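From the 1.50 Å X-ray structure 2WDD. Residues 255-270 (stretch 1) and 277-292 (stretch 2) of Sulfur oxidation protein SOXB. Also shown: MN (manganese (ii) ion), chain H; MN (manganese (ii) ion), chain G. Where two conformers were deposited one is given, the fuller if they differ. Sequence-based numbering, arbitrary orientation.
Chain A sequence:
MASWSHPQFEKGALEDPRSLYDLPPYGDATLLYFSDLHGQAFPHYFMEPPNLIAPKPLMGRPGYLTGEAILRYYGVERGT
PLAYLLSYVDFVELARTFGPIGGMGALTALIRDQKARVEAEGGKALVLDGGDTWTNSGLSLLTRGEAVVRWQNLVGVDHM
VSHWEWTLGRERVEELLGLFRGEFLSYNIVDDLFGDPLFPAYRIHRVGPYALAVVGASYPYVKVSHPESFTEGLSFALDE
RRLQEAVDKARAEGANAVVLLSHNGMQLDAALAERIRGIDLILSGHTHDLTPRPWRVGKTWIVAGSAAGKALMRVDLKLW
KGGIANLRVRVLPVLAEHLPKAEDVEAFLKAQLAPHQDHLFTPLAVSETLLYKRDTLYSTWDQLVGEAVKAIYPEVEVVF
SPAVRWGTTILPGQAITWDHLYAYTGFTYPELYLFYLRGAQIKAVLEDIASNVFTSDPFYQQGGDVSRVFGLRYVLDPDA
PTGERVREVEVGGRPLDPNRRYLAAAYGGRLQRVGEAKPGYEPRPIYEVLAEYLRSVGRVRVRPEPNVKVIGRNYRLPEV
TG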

# COMPACT_ATOMS: atom_id res chain seq x y z
N ALA A 255 18.37 -11.78 -22.80
CA ALA A 255 18.04 -12.02 -21.40
C ALA A 255 17.83 -13.51 -21.14
O ALA A 255 17.09 -14.17 -21.86
N ASN A 256 18.47 -14.03 -20.09
CA ASN A 256 18.30 -15.44 -19.72
C ASN A 256 17.10 -15.57 -18.79
O ASN A 256 16.38 -16.57 -18.82
N ALA A 257 16.90 -14.55 -17.96
CA ALA A 257 15.81 -14.55 -16.98
C ALA A 257 15.08 -13.23 -17.02
O ALA A 257 15.67 -12.21 -17.36
N VAL A 258 13.80 -13.25 -16.67
CA VAL A 258 12.98 -12.05 -16.72
C VAL A 258 12.25 -11.82 -15.40
O VAL A 258 11.55 -12.70 -14.91
N VAL A 259 12.44 -10.64 -14.82
CA VAL A 259 11.80 -10.26 -13.57
C VAL A 259 10.84 -9.12 -13.88
O VAL A 259 11.25 -8.13 -14.49
N LEU A 260 9.58 -9.23 -13.45
CA LEU A 260 8.63 -8.15 -13.63
C LEU A 260 8.52 -7.38 -12.31
O LEU A 260 8.11 -7.95 -11.31
N LEU A 261 8.93 -6.11 -12.31
CA LEU A 261 8.82 -5.22 -11.14
C LEU A 261 7.45 -4.58 -11.34
O LEU A 261 7.27 -3.75 -12.22
N SER A 262 6.47 -5.09 -10.60
CA SER A 262 5.07 -4.75 -10.83
C SER A 262 4.35 -3.91 -9.80
O SER A 262 4.56 -4.06 -8.58
N HIS A 263 3.44 -3.08 -10.29
CA HIS A 263 2.53 -2.35 -9.42
C HIS A 263 1.10 -2.64 -9.88
O HIS A 263 0.23 -1.78 -9.79
N ASN A 264 0.86 -3.86 -10.35
CA ASN A 264 -0.48 -4.26 -10.80
C ASN A 264 -1.38 -4.64 -9.63
O ASN A 264 -2.61 -4.59 -9.77
N GLY A 265 -0.78 -5.17 -8.56
CA GLY A 265 -1.49 -5.78 -7.44
C GLY A 265 -1.19 -7.27 -7.53
O GLY A 265 -1.16 -7.82 -8.64
N MET A 266 -0.96 -7.94 -6.41
CA MET A 266 -0.56 -9.34 -6.46
C MET A 266 -1.51 -10.33 -7.13
O MET A 266 -1.05 -11.28 -7.76
N GLN A 267 -2.82 -10.14 -6.99
CA GLN A 267 -3.76 -11.08 -7.60
C GLN A 267 -3.75 -10.91 -9.11
O GLN A 267 -3.81 -11.90 -9.85
N LEU A 268 -3.63 -9.67 -9.56
CA LEU A 268 -3.54 -9.44 -11.00
C LEU A 268 -2.22 -10.02 -11.52
O LEU A 268 -2.18 -10.64 -12.58
N ASP A 269 -1.14 -9.86 -10.76
CA ASP A 269 0.12 -10.45 -11.15
C ASP A 269 -0.02 -11.97 -11.27
O ASP A 269 0.55 -12.58 -12.18
N ALA A 270 -0.75 -12.59 -10.34
CA ALA A 270 -0.91 -14.05 -10.39
C ALA A 270 -1.67 -14.46 -11.65
O ALA A 270 -1.35 -15.48 -12.27
N ARG A 277 3.85 -15.71 -21.14
CA ARG A 277 4.94 -16.69 -21.19
C ARG A 277 6.25 -15.98 -20.90
O ARG A 277 6.50 -14.90 -21.42
N GLY A 278 7.13 -16.62 -20.14
CA GLY A 278 8.47 -16.09 -19.95
C GLY A 278 8.79 -15.19 -18.78
O GLY A 278 9.90 -14.66 -18.71
N ILE A 279 7.83 -15.00 -17.87
CA ILE A 279 8.12 -14.19 -16.69
C ILE A 279 8.57 -15.18 -15.62
O ILE A 279 7.80 -16.07 -15.24
N ASP A 280 9.80 -15.05 -15.16
CA ASP A 280 10.35 -15.98 -14.18
C ASP A 280 10.06 -15.60 -12.74
O ASP A 280 9.88 -16.46 -11.88
N LEU A 281 10.02 -14.30 -12.48
CA LEU A 281 9.79 -13.81 -11.13
C LEU A 281 9.01 -12.51 -11.24
O LEU A 281 9.27 -11.71 -12.14
N ILE A 282 8.07 -12.31 -10.32
CA ILE A 282 7.31 -11.05 -10.25
C ILE A 282 7.53 -10.52 -8.84
O ILE A 282 7.33 -11.26 -7.86
N LEU A 283 7.92 -9.25 -8.75
CA LEU A 283 8.08 -8.52 -7.49
C LEU A 283 6.78 -7.70 -7.46
O LEU A 283 6.61 -6.75 -8.24
N SER A 284 5.85 -8.14 -6.62
CA SER A 284 4.50 -7.58 -6.56
C SER A 284 4.25 -6.50 -5.52
O SER A 284 4.21 -6.79 -4.32
N GLY A 285 4.02 -5.29 -6.00
CA GLY A 285 3.69 -4.17 -5.13
C GLY A 285 2.18 -3.95 -5.14
O GLY A 285 1.42 -4.82 -5.55
N HIS A 286 1.77 -2.77 -4.69
CA HIS A 286 0.37 -2.35 -4.70
C HIS A 286 -0.56 -2.91 -3.63
O HIS A 286 -1.33 -2.17 -3.00
N THR A 287 -0.56 -4.22 -3.47
CA THR A 287 -1.44 -4.83 -2.49
C THR A 287 -0.87 -4.88 -1.06
O THR A 287 -1.59 -5.24 -0.12
N HIS A 288 0.37 -4.41 -0.90
CA HIS A 288 1.00 -4.31 0.41
C HIS A 288 1.09 -5.66 1.11
O HIS A 288 1.02 -5.75 2.34
N ASP A 289 1.28 -6.72 0.33
CA ASP A 289 1.37 -8.08 0.86
C ASP A 289 2.75 -8.45 1.39
O ASP A 289 3.75 -7.76 1.10
N LEU A 290 2.80 -9.56 2.13
CA LEU A 290 4.06 -10.13 2.63
C LEU A 290 4.10 -11.60 2.23
O LEU A 290 3.11 -12.32 2.42
N THR A 291 5.21 -12.03 1.64
CA THR A 291 5.38 -13.43 1.22
C THR A 291 6.74 -13.95 1.70
O THR A 291 7.73 -13.89 0.96
N PRO A 292 6.81 -14.49 2.92
CA PRO A 292 8.07 -15.01 3.46
C PRO A 292 8.68 -16.11 2.60
O PRO A 292 9.90 -16.29 2.59

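Strands 257-262 and 281-284 run parallel, and their side chains alternate between two faces of the sheet. Val 259, Leu 261, Leu 281 and Leu 283 lie on one face. Leu 260, Ser 262, Ile 282 and Ser 284 lie on the other.

On the first face Val 259, chi1 t, turns CG1 against Leu 281 and Leu 283. Its CG1 is 4.0 Å from Leu 281 CD2 and 3.9 Å from Leu 283 CD1. Leu 283 is mt, Leu 281 and Leu 261 are both tp. The end of Leu 261 leans across, with CD1 4.1 Å from Leu 283 CB.

On the second face Leu 260, also tp, rests its CB against Ile 279 and Ile 282. That CB is 4.1 Å from Ile 279 CG2 and 4.1 Å from Ile 282 CG1. Both isoleucines are mt.

Asp 280, chi1 m, points toward stretch 1 at the start of the strands. Its OD2 accepts a hydrogen bond from Val 258 N at 2.8 Å. Val 258 CB lies 3.4 Å from Gly 278 O.

Past the strands, Asp 269, chi1 m, points from the helix toward stretch 2. Ser 284 OG donates to Asp 269 OD2 at 2.6 Å, and Ser 262 OG donates to Asp 269 OD1 at 2.6 Å. One carboxylate thus ties both serines of this face to the helix. Water 1 sits among Gly 265, Asp 269 and Gly 285. It accepts from Gly 265 N at 2.8 Å and lies 2.7 Å from Asp 269 OD2 and 2.8 Å from Gly 285 O.

Gly 265 leaves room for stretch 2. A beta carbon here would come within 3.3 Å of His 286 CD2 and 3.5 Å of Thr 287 CG2. Its backbone angles also call for glycine. Thr 287, chi1 p, receives Met 266 N on OG1 at 3.0 Å. That same OG1 donates to Asp 289 OD2 at 2.7 Å. Met 266, ttp, is the long bump. Its CG is 3.7 Å from Ser 284 OG, its SD 4.1 Å from Thr 291 CG2, and its CE 3.4 Å from Asp 289 OD2. Water 2 links Asp 289 OD2 to Gln 267 NE2, at 2.8 and 2.9 Å.

His 263 and His 286, both chi1 t, meet rim to rim. His 263 NE2 (2.2 Å) and His 286 ND1 (2.3 Å) bind MN of chain H. His 288 NE2 binds MN of chain G at 2.2 Å. Water 3 bridges the two ions.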

# COMPACT_ATOMS: atom_id res chain seq x y z
CB ALA A 255 16.80 -11.23 -20.98
CB ASN A 256 19.54 -15.95 -19.00
CG ASN A 256 20.77 -15.91 -19.88
OD1 ASN A 256 21.67 -15.09 -19.67
ND2 ASN A 256 20.78 -16.72 -20.92
CB ALA A 257 16.35 -14.81 -15.58
CB VAL A 258 11.99 -12.10 -17.90
CG1 VAL A 258 11.01 -10.91 -17.86
CG2 VAL A 258 12.74 -12.15 -19.23
CB VAL A 259 12.84 -9.79 -12.54
CG1 VAL A 259 12.16 -9.36 -11.22
CG2 VAL A 259 13.90 -10.86 -12.30
CB LEU A 260 7.24 -8.68 -14.03
CG LEU A 260 6.15 -7.59 -14.17
CD1 LEU A 260 6.45 -6.72 -15.40
CD2 LEU A 260 4.78 -8.22 -14.29
CB LEU A 261 9.90 -4.13 -11.20
CG LEU A 261 9.96 -3.09 -10.08
CD1 LEU A 261 10.11 -3.74 -8.71
CD2 LEU A 261 11.12 -2.15 -10.35
CB SER A 262 4.30 -6.08 -10.91
OG SER A 262 2.95 -5.88 -11.30
CB HIS A 263 2.79 -0.84 -9.33
CG HIS A 263 2.31 -0.25 -8.05
ND1 HIS A 263 3.15 0.01 -6.98
CD2 HIS A 263 1.05 0.04 -7.62
CE1 HIS A 263 2.43 0.46 -5.96
NE2 HIS A 263 1.16 0.49 -6.33
CB ASN A 264 -0.42 -5.52 -11.68
CG ASN A 264 0.09 -5.26 -13.09
OD1 ASN A 264 -0.26 -4.27 -13.72
ND2 ASN A 264 0.83 -6.23 -13.63
CB MET A 266 -0.09 -9.85 -5.11
CG MET A 266 0.77 -11.10 -5.22
SD MET A 266 1.54 -11.53 -3.65
CE MET A 266 0.15 -12.02 -2.64
CB GLN A 267 -5.17 -10.87 -7.04
CG GLN A 267 -5.25 -11.03 -5.52
CD GLN A 267 -4.65 -12.34 -5.05
OE1 GLN A 267 -5.03 -13.41 -5.53
NE2 GLN A 267 -3.73 -12.27 -4.09
CB LEU A 268 -3.67 -7.95 -11.31
CG LEU A 268 -3.56 -7.56 -12.78
CD1 LEU A 268 -4.49 -8.42 -13.66
CD2 LEU A 268 -3.90 -6.07 -12.92
CB ASP A 269 1.21 -10.14 -10.13
CG ASP A 269 1.71 -8.71 -10.23
OD1 ASP A 269 1.63 -8.12 -11.33
OD2 ASP A 269 2.26 -8.22 -9.21
CB ALA A 270 -1.63 -14.57 -9.14
CB ARG A 277 5.10 -17.25 -22.62
CG ARG A 277 3.94 -17.99 -23.22
CD ARG A 277 4.26 -18.33 -24.68
NE ARG A 277 4.16 -17.16 -25.56
CZ ARG A 277 5.19 -16.42 -25.95
NH1 ARG A 277 4.99 -15.38 -26.75
NH2 ARG A 277 6.42 -16.71 -25.55
CB ILE A 279 6.92 -13.38 -16.20
CG1 ILE A 279 6.46 -12.40 -17.28
CG2 ILE A 279 7.30 -12.64 -14.93
CD1 ILE A 279 5.28 -11.53 -16.87
CB ASP A 280 11.85 -16.16 -14.39
CG ASP A 280 12.17 -16.62 -15.80
OD1 ASP A 280 11.55 -17.61 -16.25
OD2 ASP A 280 12.94 -15.91 -16.50
CB LEU A 281 11.13 -13.51 -10.47
CG LEU A 281 11.12 -12.79 -9.12
CD1 LEU A 281 10.47 -13.67 -8.05
CD2 LEU A 281 12.55 -12.39 -8.69
CB ILE A 282 5.79 -11.22 -10.50
CG1 ILE A 282 5.52 -11.71 -11.93
CG2 ILE A 282 5.07 -9.87 -10.31
CD1 ILE A 282 4.09 -12.14 -12.19
CB LEU A 283 9.33 -7.63 -7.54
CG LEU A 283 10.63 -8.44 -7.69
CD1 LEU A 283 11.86 -7.55 -7.82
CD2 LEU A 283 10.79 -9.46 -6.53
CB SER A 284 3.47 -8.71 -6.32
OG SER A 284 3.42 -9.65 -7.38
CB HIS A 286 -0.29 -2.48 -6.07
CG HIS A 286 -1.66 -1.89 -6.11
ND1 HIS A 286 -1.89 -0.54 -5.91
CD2 HIS A 286 -2.88 -2.47 -6.22
CE1 HIS A 286 -3.19 -0.31 -5.92
NE2 HIS A 286 -3.82 -1.46 -6.11
CB THR A 287 -1.97 -6.20 -2.98
OG1 THR A 287 -0.89 -6.93 -3.59
CG2 THR A 287 -3.09 -6.01 -4.01
CB HIS A 288 0.23 -3.31 1.30
CG HIS A 288 0.24 -1.89 0.80
ND1 HIS A 288 -0.04 -0.81 1.61
CD2 HIS A 288 0.51 -1.38 -0.43
CE1 HIS A 288 0.05 0.31 0.91
NE2 HIS A 288 0.39 -0.01 -0.33
CB ASP A 289 0.97 -9.07 -0.24
CG ASP A 289 -0.51 -9.03 -0.56
OD1 ASP A 289 -1.31 -9.17 0.39
OD2 ASP A 289 -0.89 -8.86 -1.74
CB LEU A 290 4.17 -10.01 4.16
CG LEU A 290 4.72 -8.68 4.67
CD1 LEU A 290 4.29 -8.43 6.10
CD2 LEU A 290 6.25 -8.64 4.53
CB THR A 291 5.27 -13.58 -0.31
OG1 THR A 291 6.21 -12.71 -0.94
CG2 THR A 291 3.87 -13.25 -0.78
CB PRO A 292 7.66 -15.54 4.83
CG PRO A 292 6.54 -14.60 5.24
CD PRO A 292 5.76 -14.42 3.95
MN MN H . -0.57 1.25 -5.28
MN MN G . 0.55 1.39 -2.05
O HOH W 1 1.90 -5.76 -8.17
O HOH W 2 -3.26 -9.62 -3.03
O HOH W 3 -0.90 0.58 -3.30